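Predicted component of a thermophile-specific DNA repair system, contains a RAMP domain (Methanopyrus kandleri, PDB 4N0L) probably binds CRISPR RNA as the Csm3 backbone subunit of a type III-A interference complex, and may act as an endonuclease on target RNA. Local coordinates at residues R57-F62 and R119-A124; K68-E73 and W109-T114; E84-G89 and C115-I120; I128-P133 and D146-Y151; E169-F174 and V229-D234. All blocks are in the same frame, centred on the assembly; numbering follows the deposited sequence.

Contact 1 (R57-F62 and R119-A124)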
# COMPACT_ATOMS: atom_id res chain seq x y z
N ARG A 57 2.03 2.56 -6.40
CA ARG A 57 2.54 1.34 -7.01
C ARG A 57 1.90 0.11 -6.38
O ARG A 57 1.47 -0.80 -7.09
CB ARG A 57 4.06 1.28 -6.89
CG ARG A 57 4.69 0.03 -7.48
CD ARG A 57 4.47 -0.07 -8.98
NE ARG A 57 5.21 -1.20 -9.55
CZ ARG A 57 4.94 -1.75 -10.73
NH1 ARG A 57 3.94 -1.29 -11.47
NH2 ARG A 57 5.67 -2.77 -11.17
N ALA A 58 1.83 0.08 -5.05
CA ALA A 58 1.19 -1.01 -4.34
C ALA A 58 -0.28 -1.15 -4.74
O ALA A 58 -0.79 -2.27 -4.89
CB ALA A 58 1.31 -0.81 -2.84
N ARG A 59 -0.96 -0.02 -4.90
CA ARG A 59 -2.36 -0.02 -5.31
C ARG A 59 -2.55 -0.55 -6.73
O ARG A 59 -3.43 -1.37 -6.98
CB ARG A 59 -2.95 1.39 -5.22
CG ARG A 59 -4.46 1.43 -5.42
CD ARG A 59 -4.97 2.86 -5.50
NE ARG A 59 -6.41 2.95 -5.30
CZ ARG A 59 -7.33 2.51 -6.15
NH1 ARG A 59 -8.61 2.63 -5.86
NH2 ARG A 59 -6.96 1.95 -7.30
N ALA A 60 -1.72 -0.06 -7.65
CA ALA A 60 -1.80 -0.44 -9.05
C ALA A 60 -1.59 -1.94 -9.25
O ALA A 60 -2.22 -2.56 -10.11
CB ALA A 60 -0.78 0.34 -9.86
N LEU A 61 -0.69 -2.53 -8.46
CA LEU A 61 -0.39 -3.95 -8.57
C LEU A 61 -1.43 -4.82 -7.86
O LEU A 61 -1.82 -5.87 -8.36
CB LEU A 61 1.00 -4.25 -8.01
CG LEU A 61 2.16 -3.55 -8.72
CD1 LEU A 61 3.47 -3.86 -8.03
CD2 LEU A 61 2.21 -3.96 -10.18
N PHE A 62 -1.88 -4.37 -6.69
CA PHE A 62 -2.89 -5.11 -5.94
C PHE A 62 -4.22 -5.19 -6.68
O PHE A 62 -4.86 -6.24 -6.69
CB PHE A 62 -3.13 -4.49 -4.56
CG PHE A 62 -4.21 -5.18 -3.78
CD1 PHE A 62 -4.01 -6.45 -3.27
CD2 PHE A 62 -5.44 -4.56 -3.57
CE1 PHE A 62 -5.00 -7.09 -2.55
CE2 PHE A 62 -6.44 -5.20 -2.86
CZ PHE A 62 -6.22 -6.47 -2.35
N ARG A 119 -11.17 0.39 -0.11
CA ARG A 119 -11.25 0.65 1.33
C ARG A 119 -9.86 0.81 1.96
O ARG A 119 -9.70 1.53 2.95
CB ARG A 119 -12.03 -0.47 2.03
CG ARG A 119 -11.20 -1.70 2.39
CD ARG A 119 -12.06 -2.92 2.68
NE ARG A 119 -11.25 -4.04 3.14
CZ ARG A 119 -11.61 -5.32 3.04
NH1 ARG A 119 -12.78 -5.64 2.49
NH2 ARG A 119 -10.80 -6.27 3.48
N ILE A 120 -8.86 0.16 1.37
CA ILE A 120 -7.49 0.23 1.87
C ILE A 120 -6.70 1.38 1.25
O ILE A 120 -6.07 2.17 1.95
CB ILE A 120 -6.72 -1.10 1.61
CG1 ILE A 120 -7.31 -2.23 2.44
CG2 ILE A 120 -5.24 -0.93 1.92
CD1 ILE A 120 -6.80 -3.60 2.04
N PHE A 121 -6.73 1.46 -0.08
CA PHE A 121 -5.90 2.41 -0.80
C PHE A 121 -6.67 3.66 -1.23
O PHE A 121 -6.16 4.50 -1.98
CB PHE A 121 -5.27 1.73 -2.02
CG PHE A 121 -4.33 0.61 -1.67
CD1 PHE A 121 -3.02 0.87 -1.29
CD2 PHE A 121 -4.75 -0.71 -1.72
CE1 PHE A 121 -2.15 -0.17 -0.97
CE2 PHE A 121 -3.89 -1.75 -1.40
CZ PHE A 121 -2.59 -1.48 -1.02
N GLY A 122 -7.91 3.79 -0.76
CA GLY A 122 -8.69 4.98 -1.02
C GLY A 122 -9.37 4.96 -2.37
O GLY A 122 -9.05 4.13 -3.23
N SER A 123 -10.32 5.87 -2.56
CA SER A 123 -11.05 5.97 -3.82
C SER A 123 -11.72 7.34 -3.92
O SER A 123 -12.15 7.90 -2.91
CB SER A 123 -12.09 4.86 -3.93
OG SER A 123 -12.88 5.01 -5.10
N ALA A 124 -11.80 7.88 -5.13
CA ALA A 124 -12.45 9.16 -5.36
C ALA A 124 -13.97 9.03 -5.34
O ALA A 124 -14.69 10.01 -5.22
CB ALA A 124 -11.99 9.77 -6.67
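Arg59 on helix 51-69 faces Phe121, the last residue of helix 116-121, with CA atoms 6.2 Å apart; this helix-to-helix-end packing lies in the RAMP domain, beside its zinc site. At Gly122 the second chain leaves helical angles with a phi of 83°, and its carbonyl oxygen meets the tip of Arg59. The Phe121 ring lies between two layers: Arg59 CA sits over the centre of one face, 4.1 Å from the centroid in a CH-pi contact, and Ile120 CG2 lies nearer the rim of the opposite face. Ala58 CB touches CE1 of that ring at 4.0 Å. Phe62 meets it obliquely, planes 43° apart, with Phe62 CD2 3.9 Å from Phe121 CE2. The Arg59 side chain, CG anti to the backbone N (chi1 -171°) and extended as far as NE, runs antiparallel alongside that of Phe121, its CG 3.5 Å from Phe121 CB. Its guanidinium is held by Gly122, by the carbonyl of the zinc ligand His86 and by a salt bridge to Glu63. The bond from Arg59 NH1 to Gly122 O is 3.1 Å long and nearly straight, with the oxygen in the guanidinium plane.

Contact 2 (K68-E73 and W109-T114)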
# COMPACT_ATOMS: atom_id res chain seq x y z
N LYS A 68 -7.56 -10.37 -11.28
CA LYS A 68 -7.24 -11.67 -11.88
C LYS A 68 -7.51 -12.85 -10.95
O LYS A 68 -7.93 -13.91 -11.40
CB LYS A 68 -5.78 -11.70 -12.33
CG LYS A 68 -5.58 -11.12 -13.73
CD LYS A 68 -4.29 -10.32 -13.84
CE LYS A 68 -4.20 -9.65 -15.21
NZ LYS A 68 -3.14 -8.61 -15.27
N SER A 69 -7.29 -12.66 -9.65
CA SER A 69 -7.50 -13.73 -8.68
C SER A 69 -8.97 -14.15 -8.61
O SER A 69 -9.29 -15.27 -8.23
CB SER A 69 -7.02 -13.31 -7.29
OG SER A 69 -7.86 -12.30 -6.75
N ARG A 70 -9.86 -13.22 -8.96
CA ARG A 70 -11.29 -13.51 -8.98
C ARG A 70 -11.80 -13.68 -10.41
O ARG A 70 -13.01 -13.79 -10.63
CB ARG A 70 -12.07 -12.40 -8.27
CG ARG A 70 -11.95 -12.44 -6.76
CD ARG A 70 -12.65 -11.27 -6.12
NE ARG A 70 -12.84 -11.46 -4.69
CZ ARG A 70 -13.94 -11.94 -4.14
NH1 ARG A 70 -14.98 -12.27 -4.90
NH2 ARG A 70 -14.02 -12.09 -2.82
N GLU A 71 -10.86 -13.73 -11.35
CA GLU A 71 -11.17 -13.89 -12.77
C GLU A 71 -12.26 -12.92 -13.24
O GLU A 71 -13.25 -13.33 -13.84
CB GLU A 71 -11.59 -15.33 -13.06
CG GLU A 71 -10.54 -16.36 -12.65
CD GLU A 71 -10.98 -17.78 -12.92
OE1 GLU A 71 -11.91 -18.26 -12.24
OE2 GLU A 71 -10.39 -18.42 -13.81
N ILE A 72 -12.05 -11.64 -12.97
CA ILE A 72 -12.98 -10.61 -13.38
C ILE A 72 -12.50 -9.94 -14.66
O ILE A 72 -11.35 -9.50 -14.73
CB ILE A 72 -13.15 -9.54 -12.28
CG1 ILE A 72 -13.58 -10.18 -10.96
CG2 ILE A 72 -14.14 -8.46 -12.72
CD1 ILE A 72 -13.58 -9.23 -9.79
N GLU A 73 -13.35 -9.91 -15.67
CA GLU A 73 -13.03 -9.21 -16.92
C GLU A 73 -12.77 -7.74 -16.64
O GLU A 73 -13.53 -7.10 -15.91
CB GLU A 73 -14.16 -9.37 -17.94
CG GLU A 73 -14.17 -10.70 -18.67
CD GLU A 73 -13.64 -10.59 -20.09
OE1 GLU A 73 -12.63 -9.88 -20.30
OE2 GLU A 73 -14.24 -11.21 -21.00
N TRP A 109 -15.92 -8.07 -7.40
CA TRP A 109 -14.71 -7.60 -6.73
C TRP A 109 -14.99 -7.28 -5.27
O TRP A 109 -14.17 -6.67 -4.59
CB TRP A 109 -14.15 -6.37 -7.44
CG TRP A 109 -15.04 -5.17 -7.36
CD1 TRP A 109 -15.10 -4.25 -6.36
CD2 TRP A 109 -16.01 -4.76 -8.34
NE1 TRP A 109 -16.04 -3.29 -6.64
CE2 TRP A 109 -16.61 -3.58 -7.85
CE3 TRP A 109 -16.42 -5.27 -9.57
CZ2 TRP A 109 -17.61 -2.91 -8.56
CZ3 TRP A 109 -17.41 -4.61 -10.27
CH2 TRP A 109 -17.99 -3.44 -9.76
N LEU A 110 -16.16 -7.69 -4.79
CA LEU A 110 -16.55 -7.41 -3.42
C LEU A 110 -16.25 -8.61 -2.51
O LEU A 110 -16.36 -9.76 -2.94
CB LEU A 110 -18.04 -7.05 -3.36
CG LEU A 110 -18.41 -5.62 -3.75
CD1 LEU A 110 -19.84 -5.29 -3.34
CD2 LEU A 110 -17.43 -4.62 -3.17
N GLU A 111 -15.86 -8.33 -1.27
CA GLU A 111 -15.69 -9.38 -0.27
C GLU A 111 -16.35 -8.96 1.04
O GLU A 111 -15.97 -7.94 1.62
CB GLU A 111 -14.21 -9.70 -0.04
CG GLU A 111 -13.98 -10.89 0.88
CD GLU A 111 -12.52 -11.29 0.97
OE1 GLU A 111 -11.71 -10.50 1.51
OE2 GLU A 111 -12.17 -12.40 0.50
N ASN A 112 -17.31 -9.76 1.50
CA ASN A 112 -18.16 -9.40 2.63
C ASN A 112 -18.73 -7.98 2.50
O ASN A 112 -18.78 -7.23 3.48
CB ASN A 112 -17.39 -9.53 3.95
CG ASN A 112 -16.84 -10.93 4.16
OD1 ASN A 112 -17.48 -11.92 3.81
ND2 ASN A 112 -15.65 -11.02 4.75
N GLY A 113 -19.14 -7.63 1.28
CA GLY A 113 -19.84 -6.39 1.03
C GLY A 113 -18.99 -5.17 0.74
O GLY A 113 -19.53 -4.11 0.40
N THR A 114 -17.67 -5.29 0.85
CA THR A 114 -16.80 -4.14 0.63
C THR A 114 -15.64 -4.45 -0.31
O THR A 114 -15.29 -5.61 -0.53
CB THR A 114 -16.21 -3.62 1.95
OG1 THR A 114 -15.44 -4.64 2.59
CG2 THR A 114 -17.32 -3.15 2.89
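Arg70 reaches from the end of helix 51-69, closed by a Schellman motif with Glu71 as its C-prime residue, to the loop before helix 116-121. From CB the chain sets out with CG anti to the carbonyl carbon (chi1 -74°) and stays extended through CD to NE; CD passes 4.3 Å from Trp109 CA. CZ lies 3.5 Å from Leu110 O, which sits over one face of the guanidinium, so this carbonyl meets the flat cation from above without a hydrogen bond. NH1 makes a weak bond to Pro108 O. NH2 ends beside Glu111, 3.7 Å from its CB, and forms a long salt bridge to Glu111 OE2 at 3.8 Å; the side chains cross at about a right angle. The other carboxylate oxygen, Glu111 OE1, is bonded to Tyr244 OH on helix 238-255. A type I' turn follows from Glu111 to Thr114. Deeper in, Ile72 packs against Trp109, whose indole adjoins the zinc ligands: Ile72 CD1 lies 3.5 Å from Trp109 N and 3.7 Å from its CB.

Contact 3 (E84-G89 and C115-I120). With ZN (zinc ion), chain C.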
# COMPACT_ATOMS: atom_id res chain seq x y z
N GLU A 84 -7.07 0.59 -15.82
CA GLU A 84 -6.33 0.97 -14.62
C GLU A 84 -7.17 1.85 -13.71
O GLU A 84 -8.25 2.31 -14.08
CB GLU A 84 -5.04 1.69 -14.99
CG GLU A 84 -5.26 3.05 -15.64
CD GLU A 84 -3.96 3.80 -15.87
OE1 GLU A 84 -2.88 3.17 -15.78
OE2 GLU A 84 -4.02 5.01 -16.14
N ARG A 85 -6.65 2.10 -12.51
CA ARG A 85 -7.31 2.93 -11.50
C ARG A 85 -8.76 2.53 -11.27
O ARG A 85 -9.68 3.28 -11.58
CB ARG A 85 -7.23 4.40 -11.90
N HIS A 86 -8.97 1.33 -10.73
CA HIS A 86 -10.30 0.93 -10.28
C HIS A 86 -10.70 1.78 -9.09
O HIS A 86 -9.96 1.88 -8.12
CB HIS A 86 -10.34 -0.55 -9.90
CG HIS A 86 -11.46 -0.90 -8.96
ND1 HIS A 86 -12.67 -1.40 -9.39
CD2 HIS A 86 -11.54 -0.83 -7.60
CE1 HIS A 86 -13.45 -1.62 -8.34
NE2 HIS A 86 -12.79 -1.28 -7.25
N GLU A 87 -11.86 2.41 -9.19
CA GLU A 87 -12.40 3.16 -8.06
C GLU A 87 -13.89 2.91 -7.92
O GLU A 87 -14.66 3.12 -8.86
CB GLU A 87 -12.13 4.66 -8.24
CG GLU A 87 -10.67 5.05 -8.08
CD GLU A 87 -10.43 6.51 -8.37
OE1 GLU A 87 -10.55 6.92 -9.54
OE2 GLU A 87 -10.10 7.26 -7.42
N CYS A 88 -14.30 2.45 -6.74
CA CYS A 88 -15.72 2.25 -6.44
C CYS A 88 -16.04 2.83 -5.07
O CYS A 88 -15.13 3.19 -4.32
CB CYS A 88 -16.09 0.77 -6.50
SG CYS A 88 -15.58 -0.18 -5.06
N GLY A 89 -17.32 2.91 -4.75
CA GLY A 89 -17.74 3.48 -3.49
C GLY A 89 -18.13 2.44 -2.46
O GLY A 89 -18.56 2.77 -1.36
N CYS A 115 -15.06 -3.40 -0.87
CA CYS A 115 -13.95 -3.52 -1.81
C CYS A 115 -12.61 -3.32 -1.11
O CYS A 115 -12.34 -2.24 -0.59
CB CYS A 115 -14.10 -2.51 -2.95
SG CYS A 115 -12.87 -2.67 -4.27
N PRO A 116 -11.78 -4.37 -1.09
CA PRO A 116 -10.44 -4.32 -0.47
C PRO A 116 -9.55 -3.25 -1.09
O PRO A 116 -8.86 -2.54 -0.36
CB PRO A 116 -9.88 -5.72 -0.75
CG PRO A 116 -11.07 -6.58 -0.96
CD PRO A 116 -12.08 -5.70 -1.63
N VAL A 117 -9.56 -3.15 -2.41
CA VAL A 117 -8.77 -2.15 -3.12
C VAL A 117 -9.06 -0.73 -2.63
O VAL A 117 -8.17 -0.02 -2.18
CB VAL A 117 -9.02 -2.20 -4.64
CG1 VAL A 117 -8.24 -1.10 -5.34
CG2 VAL A 117 -8.63 -3.57 -5.19
N CYS A 118 -10.32 -0.34 -2.73
CA CYS A 118 -10.73 1.03 -2.44
C CYS A 118 -10.76 1.35 -0.94
O CYS A 118 -10.43 2.47 -0.54
CB CYS A 118 -12.09 1.32 -3.08
SG CYS A 118 -12.05 1.32 -4.91
N ARG A 119 -11.17 0.39 -0.11
CA ARG A 119 -11.25 0.65 1.33
C ARG A 119 -9.86 0.81 1.96
O ARG A 119 -9.70 1.53 2.95
CB ARG A 119 -12.03 -0.47 2.03
CG ARG A 119 -11.20 -1.70 2.39
CD ARG A 119 -12.06 -2.92 2.68
NE ARG A 119 -11.25 -4.04 3.14
CZ ARG A 119 -11.61 -5.32 3.04
NH1 ARG A 119 -12.78 -5.64 2.49
NH2 ARG A 119 -10.80 -6.27 3.48
N ILE A 120 -8.86 0.16 1.37
CA ILE A 120 -7.49 0.23 1.87
C ILE A 120 -6.70 1.38 1.25
O ILE A 120 -6.07 2.17 1.95
CB ILE A 120 -6.72 -1.10 1.61
CG1 ILE A 120 -7.31 -2.23 2.44
CG2 ILE A 120 -5.24 -0.93 1.92
CD1 ILE A 120 -6.80 -3.60 2.04
ZN ZN C . -13.22 -0.65 -5.36
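Cys118 SG is gripped twice: it binds the zinc ion at 2.3 Å and accepts a hydrogen bond from Cys88 N at 3.1 Å, with an N-H...S angle of 163°. Such a bond probably draws some negative charge from the thiolate. The metal has three further ligands: His86 NE2 at 2.0 Å, Cys115 SG at 2.3 Å and Cys88 SG at 2.4 Å. Cys115 SG stands anti to its backbone N (chi1 -175°), whereas Cys118 SG lies beside its own; the two sulfurs reach one ion from the N-cap and the first turn of helix 116-121. Val117 CG1 packs 4.0 Å from His86 CD2, obliquely to the imidazole. His86 ND1 is bonded to Phe77 O, which fixes the ring's rotation, while Phe77 stacks on it and Trp109 meets it edge-to-face. Two short sequence motifs, His-x-Cys in a loop and Cys-x-x-Cys at a helix start, together make a zinc site of three cysteines and one histidine, four protein ligands being consistent with a structural role.

Contact 4 (I128-P133 and D146-Y151)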
# COMPACT_ATOMS: atom_id res chain seq x y z
N ILE A 128 -15.31 4.06 -11.70
CA ILE A 128 -15.58 3.11 -12.76
C ILE A 128 -16.92 3.40 -13.43
O ILE A 128 -17.20 2.90 -14.52
CB ILE A 128 -15.58 1.66 -12.24
CG1 ILE A 128 -16.63 1.48 -11.14
CG2 ILE A 128 -14.20 1.28 -11.71
CD1 ILE A 128 -16.70 0.08 -10.59
N GLY A 129 -17.75 4.21 -12.78
CA GLY A 129 -19.02 4.62 -13.34
C GLY A 129 -20.08 3.54 -13.24
O GLY A 129 -20.92 3.40 -14.14
N PHE A 130 -20.04 2.77 -12.16
CA PHE A 130 -20.98 1.68 -11.92
C PHE A 130 -22.43 2.16 -11.93
O PHE A 130 -23.34 1.45 -12.36
CB PHE A 130 -20.66 1.00 -10.59
CG PHE A 130 -21.53 -0.20 -10.28
CD1 PHE A 130 -22.60 -0.09 -9.42
CD2 PHE A 130 -21.26 -1.43 -10.87
CE1 PHE A 130 -23.40 -1.19 -9.13
CE2 PHE A 130 -22.05 -2.53 -10.59
CZ PHE A 130 -23.12 -2.41 -9.72
N SER A 131 -22.64 3.39 -11.45
CA SER A 131 -23.98 3.96 -11.38
C SER A 131 -24.20 5.01 -12.46
O SER A 131 -25.03 5.91 -12.30
CB SER A 131 -24.22 4.57 -9.99
OG SER A 131 -23.43 5.73 -9.79
N ASP A 132 -23.45 4.91 -13.55
CA ASP A 132 -23.54 5.87 -14.65
C ASP A 132 -23.52 5.16 -16.01
O ASP A 132 -22.50 5.16 -16.70
CB ASP A 132 -22.39 6.88 -14.55
CG ASP A 132 -22.60 8.09 -15.45
OD1 ASP A 132 -23.52 8.08 -16.29
OD2 ASP A 132 -21.81 9.05 -15.31
N PRO A 133 -24.66 4.56 -16.41
CA PRO A 133 -24.80 3.82 -17.67
C PRO A 133 -24.65 4.70 -18.91
O PRO A 133 -24.14 4.24 -19.93
CB PRO A 133 -26.22 3.24 -17.59
CG PRO A 133 -26.61 3.34 -16.15
CD PRO A 133 -25.92 4.56 -15.65
N ASP A 146 -22.89 -1.17 -21.62
CA ASP A 146 -23.01 -1.27 -20.17
C ASP A 146 -22.68 -2.69 -19.70
O ASP A 146 -23.45 -3.62 -19.96
CB ASP A 146 -24.42 -0.87 -19.73
CG ASP A 146 -24.61 -0.99 -18.23
OD1 ASP A 146 -25.75 -1.26 -17.79
OD2 ASP A 146 -23.63 -0.80 -17.48
N PRO A 147 -21.54 -2.85 -19.02
CA PRO A 147 -21.08 -4.16 -18.56
C PRO A 147 -21.68 -4.56 -17.22
O PRO A 147 -21.43 -5.67 -16.75
CB PRO A 147 -19.57 -3.96 -18.44
CG PRO A 147 -19.44 -2.53 -18.02
CD PRO A 147 -20.55 -1.79 -18.73
N TYR A 148 -22.46 -3.67 -16.61
CA TYR A 148 -22.97 -3.91 -15.27
C TYR A 148 -24.44 -4.32 -15.25
O TYR A 148 -25.09 -4.28 -14.20
CB TYR A 148 -22.77 -2.66 -14.41
CG TYR A 148 -21.32 -2.27 -14.27
CD1 TYR A 148 -20.37 -3.21 -13.87
CD2 TYR A 148 -20.89 -0.98 -14.54
CE1 TYR A 148 -19.04 -2.87 -13.74
CE2 TYR A 148 -19.55 -0.63 -14.41
CZ TYR A 148 -18.64 -1.58 -14.01
OH TYR A 148 -17.31 -1.24 -13.88
N GLY A 149 -24.96 -4.72 -16.40
CA GLY A 149 -26.36 -5.10 -16.53
C GLY A 149 -26.75 -6.23 -15.60
O GLY A 149 -27.81 -6.18 -14.97
N ARG A 150 -25.90 -7.24 -15.50
CA ARG A 150 -26.17 -8.41 -14.68
C ARG A 150 -26.07 -8.11 -13.18
O ARG A 150 -26.51 -8.91 -12.36
CB ARG A 150 -25.22 -9.55 -15.04
CG ARG A 150 -23.81 -9.32 -14.56
CD ARG A 150 -22.86 -10.40 -15.04
NE ARG A 150 -22.99 -11.63 -14.27
CZ ARG A 150 -22.33 -12.75 -14.53
NH1 ARG A 150 -21.48 -12.80 -15.54
NH2 ARG A 150 -22.51 -13.83 -13.77
N TYR A 151 -25.47 -6.98 -12.83
CA TYR A 151 -25.30 -6.63 -11.42
C TYR A 151 -26.34 -5.63 -10.95
O TYR A 151 -26.68 -5.58 -9.76
CB TYR A 151 -23.89 -6.08 -11.17
CG TYR A 151 -22.80 -7.03 -11.65
CD1 TYR A 151 -22.55 -8.22 -10.98
CD2 TYR A 151 -22.04 -6.74 -12.77
CE1 TYR A 151 -21.57 -9.09 -11.41
CE2 TYR A 151 -21.06 -7.60 -13.21
CZ TYR A 151 -20.83 -8.78 -12.52
OH TYR A 151 -19.85 -9.64 -12.96
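Ile128 opens the contact by laying its side chain across the hydroxyl end of Tyr148, at about a right angle, with CD1 3.6 Å from Tyr148 OH. The hydroxyl itself is bonded to Val76 O, so the aliphatic contact lies beside a satisfied polar atom. Gly129, with positive phi, starts a type I turn that ends at Asp132, and its O lies 4.3 Å from Tyr148 CE2. Phe130 follows and makes the main aromatic contact: its CD2 sits over the centre of one face of the Tyr148 ring, 3.5 Å from CG, with the ring planes 54° apart. Pro147 CG lies over the centre of the opposite face. Further out, Phe130 CZ meets Tyr151 CB at 4.0 Å, near the plane of the phenyl ring. Asp132 then turns away to N-cap helix 133-137, bonding to the backbone N of Arg135. On the other segment an Asx turn, Tyr148 N to Asp146 OD2 at 3.2 Å, helps to set the backbone at Tyr148. The two loops flanking helix 133-137 are thus joined by carbon packing, while the Tyr148 hydroxyl and the Asp132 and Asp146 carboxylates have partners elsewhere; the cohesion of this contact should therefore come mainly from burial of the aromatic rings.

Contact 5 (E169-F174 and V229-D234)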
# COMPACT_ATOMS: atom_id res chain seq x y z
N GLU A 169 -11.10 8.10 2.17
CA GLU A 169 -9.69 8.27 2.51
C GLU A 169 -9.04 6.91 2.73
O GLU A 169 -9.61 6.04 3.39
CB GLU A 169 -9.53 9.14 3.76
CG GLU A 169 -8.08 9.45 4.13
CD GLU A 169 -7.36 10.24 3.06
OE1 GLU A 169 -8.02 11.01 2.33
OE2 GLU A 169 -6.12 10.09 2.94
N ALA A 170 -7.86 6.72 2.14
CA ALA A 170 -7.10 5.49 2.28
C ALA A 170 -6.84 5.14 3.75
O ALA A 170 -6.56 6.02 4.56
CB ALA A 170 -5.78 5.59 1.54
N ARG A 171 -6.95 3.86 4.07
CA ARG A 171 -6.62 3.36 5.40
C ARG A 171 -5.11 3.27 5.62
O ARG A 171 -4.64 3.20 6.75
CB ARG A 171 -7.26 2.00 5.65
CG ARG A 171 -8.72 2.08 6.07
CD ARG A 171 -9.36 0.71 6.17
NE ARG A 171 -10.81 0.82 6.28
CZ ARG A 171 -11.63 -0.23 6.32
NH1 ARG A 171 -11.15 -1.46 6.26
NH2 ARG A 171 -12.94 -0.04 6.42
N VAL A 172 -4.34 3.27 4.53
CA VAL A 172 -2.89 3.17 4.63
C VAL A 172 -2.19 4.44 4.18
O VAL A 172 -2.61 5.10 3.23
CB VAL A 172 -2.33 1.97 3.82
CG1 VAL A 172 -2.82 0.66 4.40
CG2 VAL A 172 -2.70 2.09 2.35
N ALA A 173 -1.11 4.78 4.88
CA ALA A 173 -0.26 5.89 4.50
C ALA A 173 1.20 5.47 4.57
O ALA A 173 1.64 4.88 5.56
CB ALA A 173 -0.51 7.09 5.39
N PHE A 174 1.95 5.76 3.50
CA PHE A 174 3.36 5.42 3.44
C PHE A 174 4.21 6.65 3.75
O PHE A 174 4.01 7.71 3.16
CB PHE A 174 3.74 4.87 2.07
CG PHE A 174 3.20 3.49 1.79
CD1 PHE A 174 4.06 2.40 1.76
CD2 PHE A 174 1.85 3.28 1.56
CE1 PHE A 174 3.58 1.13 1.50
CE2 PHE A 174 1.37 2.02 1.30
CZ PHE A 174 2.23 0.94 1.27
N VAL A 229 1.65 3.29 7.93
CA VAL A 229 0.62 3.44 8.96
C VAL A 229 -0.75 3.00 8.44
O VAL A 229 -1.25 3.54 7.45
CB VAL A 229 0.51 4.89 9.46
CG1 VAL A 229 -0.48 4.99 10.60
CG2 VAL A 229 1.88 5.41 9.90
N TYR A 230 -1.34 2.01 9.10
CA TYR A 230 -2.68 1.55 8.77
C TYR A 230 -3.69 2.02 9.81
O TYR A 230 -3.53 1.76 11.01
CB TYR A 230 -2.71 0.02 8.65
CG TYR A 230 -4.11 -0.56 8.58
CD1 TYR A 230 -4.75 -1.03 9.73
CD2 TYR A 230 -4.78 -0.66 7.37
CE1 TYR A 230 -6.02 -1.57 9.67
CE2 TYR A 230 -6.06 -1.20 7.31
CZ TYR A 230 -6.67 -1.65 8.46
OH TYR A 230 -7.93 -2.19 8.39
N ARG A 231 -4.74 2.70 9.36
CA ARG A 231 -5.78 3.17 10.27
C ARG A 231 -6.87 2.12 10.46
O ARG A 231 -7.57 1.76 9.52
CB ARG A 231 -6.40 4.48 9.76
CG ARG A 231 -5.41 5.62 9.61
CD ARG A 231 -6.09 6.91 9.15
NE ARG A 231 -6.78 6.75 7.87
CZ ARG A 231 -8.08 6.51 7.75
NH1 ARG A 231 -8.84 6.39 8.83
NH2 ARG A 231 -8.63 6.38 6.54
N VAL A 232 -7.00 1.63 11.69
CA VAL A 232 -8.03 0.66 12.01
C VAL A 232 -9.39 1.35 12.04
O VAL A 232 -9.62 2.26 12.84
CB VAL A 232 -7.77 -0.03 13.37
CG1 VAL A 232 -8.89 -1.01 13.69
CG2 VAL A 232 -6.42 -0.72 13.36
N GLU A 233 -10.29 0.94 11.15
CA GLU A 233 -11.61 1.55 11.07
C GLU A 233 -12.70 0.52 11.32
O GLU A 233 -13.71 0.81 11.95
CB GLU A 233 -11.83 2.19 9.70
CG GLU A 233 -11.14 3.53 9.52
CD GLU A 233 -11.29 4.08 8.11
OE1 GLU A 233 -11.73 3.32 7.22
OE2 GLU A 233 -10.97 5.26 7.90
N ASP A 234 -12.47 -0.69 10.82
CA ASP A 234 -13.45 -1.76 10.93
C ASP A 234 -12.79 -3.04 11.43
O ASP A 234 -12.03 -3.67 10.69
CB ASP A 234 -14.13 -2.00 9.58
CG ASP A 234 -15.29 -2.97 9.68
OD1 ASP A 234 -16.44 -2.51 9.77
OD2 ASP A 234 -15.04 -4.20 9.67
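Val172 and Ala173 lie opposite Tyr230 and Val229, the N-to-C directions of strands 172-174 and 229-231 being 163° apart. Ala173 and Val229 form the hydrogen-bonded pair, N to O at 2.9 Å in both directions; Val172 and Tyr230 form the non-hydrogen-bonded pair. Arg231 N prolongs the pattern to Arg171 O at 2.7 Å. Ionic contacts gather where strands meet loops. Arg171, extended from CG to NE, gives NE to Glu233 OE1 at 2.8 Å, meeting that oxygen from above the carboxylate plane; its NH1 is salt-bridged to Asp241 and Glu237. Glu233 OE2 takes Arg231 NH1 at 2.6 Å, so one carboxylate joins two arginines and Lys168. The Arg231 bend at chi3 (-59°) turns NE toward Ala170 O, a weak bond; NH2 bonds the same oxygen at 2.9 Å. Apolar contact is slight: Val172 CG1 lies in plane at the edge of the Tyr230 ring, 3.8 Å from CD2. The pairing adds an edge strand to the antiparallel sheet of the RRM-like fold typical of RAMP proteins.

In the fold
Contact 3 holds the zinc ion, and three of the other contacts surround it. Contact 1, its centre about 6 Å from that of contact 3, shares Arg119 and Ile120 with it and touches the site through Arg59 NH1, 2.7 Å from His86 O. Contact 2 reaches the ligands through Trp109, whose CD1 is 3.4 Å from Cys115 SG. The same indole reaches contact 4, Trp109 CZ2 lying 3.7 Å from Ile128 CD1, and Glu87 O to Ile128 N at 3.1 Å joins contacts 3 and 4. Contact 5 belongs to the sheet; Ile120 O, 3.3 Å from Val172 N, connects it to helix 116-121. Contacts 4 and 5 stand farthest apart, about 28 Å between centres.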